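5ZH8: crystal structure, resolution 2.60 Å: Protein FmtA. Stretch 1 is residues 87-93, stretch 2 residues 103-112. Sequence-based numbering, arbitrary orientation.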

ATOM      1  N   LEU A  87      13.710   7.840  -7.931  1.00 49.93           N
ATOM      2  CA  LEU A  87      14.065   7.445  -6.561  1.00 50.64           C
ATOM      3  C   LEU A  87      13.721   5.992  -6.257  1.00 49.29           C
ATOM      4  O   LEU A  87      13.417   5.646  -5.130  1.00 49.26           O
ATOM      5  CB  LEU A  87      13.409   8.380  -5.537  1.00 51.88           C
ATOM      6  CG  LEU A  87      13.586   9.882  -5.784  1.00 53.41           C
ATOM      7  CD1 LEU A  87      12.716  10.692  -4.835  1.00 54.65           C
ATOM      8  CD2 LEU A  87      15.050  10.260  -5.658  1.00 54.70           C
ATOM      9  N   PHE A  88      13.785   5.151  -7.284  1.00 48.63           N
ATOM     10  CA  PHE A  88      13.512   3.721  -7.170  1.00 47.54           C
ATOM     11  C   PHE A  88      14.428   3.103  -6.123  1.00 48.51           C
ATOM     12  O   PHE A  88      15.638   3.326  -6.154  1.00 49.61           O
ATOM     13  CB  PHE A  88      13.750   3.067  -8.532  1.00 46.53           C
ATOM     14  CG  PHE A  88      13.545   1.579  -8.552  1.00 45.66           C
ATOM     15  CD1 PHE A  88      12.292   1.023  -8.313  1.00 44.74           C
ATOM     16  CD2 PHE A  88      14.605   0.729  -8.860  1.00 45.93           C
ATOM     17  CE1 PHE A  88      12.109  -0.354  -8.359  1.00 43.74           C
ATOM     18  CE2 PHE A  88      14.424  -0.646  -8.910  1.00 44.91           C
ATOM     19  CZ  PHE A  88      13.175  -1.188  -8.657  1.00 43.71           C
ATOM     20  N   ASN A  89      13.851   2.354  -5.188  1.00 48.57           N
ATOM     21  CA  ASN A  89      14.643   1.594  -4.218  1.00 49.38           C
ATOM     22  C   ASN A  89      14.374   0.100  -4.386  1.00 47.91           C
ATOM     23  O   ASN A  89      13.343  -0.407  -3.940  1.00 46.91           O
ATOM     24  CB  ASN A  89      14.333   2.046  -2.790  1.00 50.83           C
ATOM     25  CG  ASN A  89      15.385   1.585  -1.796  1.00 52.40           C
ATOM     26  OD1 ASN A  89      16.244   2.370  -1.391  1.00 54.31           O
ATOM     27  ND2 ASN A  89      15.331   0.314  -1.405  1.00 51.60           N
ATOM     28  N   GLY A  90      15.303  -0.588  -5.041  1.00 47.72           N
ATOM     29  CA  GLY A  90      15.173  -2.013  -5.305  1.00 46.78           C
ATOM     30  C   GLY A  90      16.120  -2.451  -6.404  1.00 46.79           C
ATOM     31  O   GLY A  90      17.225  -1.927  -6.505  1.00 47.90           O
ATOM     32  N   SER A  91      15.680  -3.392  -7.240  1.00 45.79           N
ATOM     33  CA  SER A  91      16.540  -3.983  -8.270  1.00 46.10           C
ATOM     34  C   SER A  91      15.781  -4.305  -9.542  1.00 44.94           C
ATOM     35  O   SER A  91      14.595  -4.632  -9.508  1.00 44.23           O
ATOM     36  CB  SER A  91      17.180  -5.270  -7.757  1.00 46.91           C
ATOM     37  OG  SER A  91      17.980  -5.883  -8.759  1.00 47.51           O
ATOM     38  N   VAL A  92      16.491  -4.242 -10.664  1.00 45.28           N
ATOM     39  CA  VAL A  92      15.911  -4.526 -11.968  1.00 44.19           C
ATOM     40  C   VAL A  92      16.723  -5.606 -12.665  1.00 44.80           C
ATOM     41  O   VAL A  92      17.932  -5.723 -12.459  1.00 46.07           O
ATOM     42  CB  VAL A  92      15.843  -3.255 -12.853  1.00 44.26           C
ATOM     43  CG1 VAL A  92      17.236  -2.778 -13.256  1.00 45.82           C
ATOM     44  CG2 VAL A  92      14.974  -3.504 -14.076  1.00 43.21           C
ATOM     45  N   ALA A  93      16.037  -6.408 -13.468  1.00 44.15           N
ATOM     46  CA  ALA A  93      16.679  -7.355 -14.366  1.00 45.07           C
ATOM     47  C   ALA A  93      15.858  -7.436 -15.650  1.00 44.76           C
ATOM     48  O   ALA A  93      14.635  -7.583 -15.605  1.00 43.27           O
ATOM     49  CB  ALA A  93      16.788  -8.723 -13.716  1.00 44.90           C
ATOM     50  N   SER A 103      21.002  -5.639 -15.345  1.00 52.19           N
ATOM     51  CA  SER A 103      20.871  -6.149 -13.988  1.00 51.53           C
ATOM     52  C   SER A 103      21.516  -5.132 -13.070  1.00 52.57           C
ATOM     53  O   SER A 103      22.732  -4.941 -13.123  1.00 54.69           O
ATOM     54  CB  SER A 103      21.564  -7.505 -13.843  1.00 52.41           C
ATOM     55  OG  SER A 103      21.377  -8.042 -12.547  1.00 52.00           O
ATOM     56  N   LYS A 104      20.711  -4.462 -12.248  1.00 51.45           N
ATOM     57  CA  LYS A 104      21.218  -3.355 -11.441  1.00 52.41           C
ATOM     58  C   LYS A 104      20.362  -3.094 -10.208  1.00 51.06           C
ATOM     59  O   LYS A 104      19.135  -3.164 -10.261  1.00 49.22           O
ATOM     60  CB  LYS A 104      21.304  -2.085 -12.300  1.00 53.06           C
ATOM     61  CG  LYS A 104      22.010  -0.928 -11.626  1.00 54.87           C
ATOM     62  CD  LYS A 104      22.289   0.201 -12.609  1.00 55.99           C
ATOM     63  CE  LYS A 104      23.062   1.331 -11.939  1.00 57.97           C
ATOM     64  NZ  LYS A 104      23.266   2.504 -12.839  1.00 59.17           N
ATOM     65  N   GLY A 105      21.034  -2.794  -9.100  1.00 52.31           N
ATOM     66  CA  GLY A 105      20.380  -2.456  -7.839  1.00 51.76           C
ATOM     67  C   GLY A 105      20.408  -0.958  -7.597  1.00 52.37           C
ATOM     68  O   GLY A 105      21.352  -0.275  -7.998  1.00 53.82           O
ATOM     69  N   TYR A 106      19.364  -0.454  -6.946  1.00 51.29           N
ATOM     70  CA  TYR A 106      19.230   0.963  -6.642  1.00 51.78           C
ATOM     71  C   TYR A 106      18.815   1.134  -5.177  1.00 52.16           C
ATOM     72  O   TYR A 106      17.977   0.387  -4.664  1.00 50.99           O
ATOM     73  CB  TYR A 106      18.171   1.596  -7.539  1.00 50.29           C
ATOM     74  CG  TYR A 106      18.432   1.514  -9.031  1.00 49.93           C
ATOM     75  CD1 TYR A 106      18.111   0.367  -9.751  1.00 48.82           C
ATOM     76  CD2 TYR A 106      18.964   2.602  -9.732  1.00 51.02           C
ATOM     77  CE1 TYR A 106      18.333   0.296 -11.123  1.00 48.77           C
ATOM     78  CE2 TYR A 106      19.190   2.540 -11.103  1.00 50.87           C
ATOM     79  CZ  TYR A 106      18.867   1.394 -11.793  1.00 49.74           C
ATOM     80  OH  TYR A 106      19.072   1.328 -13.143  1.00 49.77           O
ATOM     81  N   GLY A 107      19.379   2.135  -4.506  1.00 53.74           N
ATOM     82  CA  GLY A 107      19.065   2.372  -3.098  1.00 54.64           C
ATOM     83  C   GLY A 107      19.535   1.247  -2.183  1.00 55.23           C
ATOM     84  O   GLY A 107      20.504   0.551  -2.492  1.00 55.58           O
ATOM     85  N   TYR A 108      18.829   1.053  -1.070  1.00 55.32           N
ATOM     86  CA  TYR A 108      19.291   0.170  -0.000  1.00 56.51           C
ATOM     87  C   TYR A 108      18.493  -1.118   0.170  1.00 55.02           C
ATOM     88  O   TYR A 108      17.263  -1.121   0.127  1.00 53.73           O
ATOM     89  CB  TYR A 108      19.303   0.936   1.323  1.00 58.70           C
ATOM     90  CG  TYR A 108      20.322   2.047   1.335  1.00 60.66           C
ATOM     91  CD1 TYR A 108      20.003   3.319   0.858  1.00 60.51           C
ATOM     92  CD2 TYR A 108      21.613   1.825   1.795  1.00 62.78           C
ATOM     93  CE1 TYR A 108      20.938   4.338   0.867  1.00 62.37           C
ATOM     94  CE2 TYR A 108      22.553   2.839   1.801  1.00 64.76           C
ATOM     95  CZ  TYR A 108      22.211   4.086   1.340  1.00 64.52           C
ATOM     96  OH  TYR A 108      23.154   5.082   1.351  1.00 67.09           O
ATOM     97  N   GLN A 109      19.226  -2.210   0.369  1.00 55.60           N
ATOM     98  CA  GLN A 109      18.655  -3.503   0.753  1.00 54.82           C
ATOM     99  C   GLN A 109      18.297  -3.492   2.236  1.00 56.38           C
ATOM    100  O   GLN A 109      17.246  -4.001   2.639  1.00 55.65           O
ATOM    101  CB  GLN A 109      19.673  -4.607   0.473  1.00 55.30           C
ATOM    102  CG  GLN A 109      19.274  -5.998   0.936  1.00 55.09           C
ATOM    103  CD  GLN A 109      20.442  -6.952   0.870  1.00 56.43           C
ATOM    104  OE1 GLN A 109      21.125  -7.033  -0.152  1.00 56.28           O
ATOM    105  NE2 GLN A 109      20.689  -7.665   1.961  1.00 57.94           N
ATOM    106  N   ASP A 110      19.199  -2.930   3.037  1.00 58.67           N
ATOM    107  CA  ASP A 110      18.991  -2.751   4.463  1.00 60.87           C
ATOM    108  C   ASP A 110      19.385  -1.316   4.804  1.00 62.59           C
ATOM    109  O   ASP A 110      20.560  -0.954   4.711  1.00 64.11           O
ATOM    110  CB  ASP A 110      19.845  -3.751   5.245  1.00 62.99           C
ATOM    111  CG  ASP A 110      19.676  -3.628   6.765  1.00 65.64           C
ATOM    112  OD1 ASP A 110      19.214  -2.570   7.248  1.00 66.38           O
ATOM    113  OD2 ASP A 110      20.010  -4.597   7.478  1.00 67.10           O
ATOM    114  N   PHE A 111      18.395  -0.507   5.181  1.00 62.52           N
ATOM    115  CA  PHE A 111      18.613   0.912   5.488  1.00 63.96           C
ATOM    116  C   PHE A 111      19.312   1.120   6.817  1.00 67.22           C
ATOM    117  O   PHE A 111      20.021   2.112   6.998  1.00 68.97           O
ATOM    118  CB  PHE A 111      17.284   1.680   5.502  1.00 63.09           C
ATOM    119  CG  PHE A 111      16.860   2.181   4.153  1.00 60.55           C
ATOM    120  CD1 PHE A 111      17.425   3.335   3.628  1.00 60.89           C
ATOM    121  CD2 PHE A 111      15.905   1.510   3.414  1.00 57.93           C
ATOM    122  CE1 PHE A 111      17.050   3.808   2.387  1.00 58.88           C
ATOM    123  CE2 PHE A 111      15.524   1.980   2.177  1.00 56.13           C
ATOM    124  CZ  PHE A 111      16.095   3.130   1.662  1.00 56.54           C
ATOM    125  N   GLU A 112      19.111   0.185   7.738  1.00 68.39           N
ATOM    126  CA  GLU A 112      19.656   0.303   9.089  1.00 71.92           C
ATOM    127  C   GLU A 112      21.164   0.016   9.105  1.00 73.68           C
ATOM    128  O   GLU A 112      21.923   0.677   9.822  1.00 76.51           O
ATOM    129  CB  GLU A 112      18.916  -0.631  10.050  1.00 72.81           C
ATOM    130  CG  GLU A 112      17.489  -0.199  10.376  1.00 72.43           C
ATOM    131  CD  GLU A 112      16.498  -0.433   9.241  1.00 69.09           C
ATOM    132  OE1 GLU A 112      16.433  -1.567   8.715  1.00 67.33           O
ATOM    133  OE2 GLU A 112      15.774   0.525   8.886  1.00 68.31           O
TER

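Strands 90-93 and 103-106 of FmtA pair antiparallel, and Tyr106, Asn89 and Val92 cover the most surface where the two stretches meet. Gly90 and Tyr106 form a hydrogen-bonded pair, Tyr106 N to Gly90 O at 2.6 Å and Gly90 N to Tyr106 O at 2.9 Å; Val92 and Lys104 repeat the pattern, Val92 N to Lys104 O at 2.9 Å and Lys104 N to Val92 O at 3.1 Å. The buried Tyr106 ring (chi1 m) lies on the same face as Val92, whose CG1 meets the ring edge at 3.9 Å from Tyr106 CE1. Phe88 adds its own ring obliquely, CD2 3.6 Å from Tyr106 CD1, the planes at 67°. Gly90 suits this place because a CB there would be crowded by Phe88 CZ. Lys104 starts on this face too, but its extended chain leads its end away. Beyond the strand, Asn89 takes over: its amide imitates a backbone partner, with OD1 accepting from Tyr108 N at 2.9 Å and ND2 donating to Tyr108 O at 2.9 Å. Asn89 OD1 also lies 3.3 Å from Gly107 CA, where a CB would clash with it; the positive phi of Gly107 likewise favours glycine. On the other face, Ser91 OG adds a weak hydrogen bond to Lys104 O at 3.3 Å.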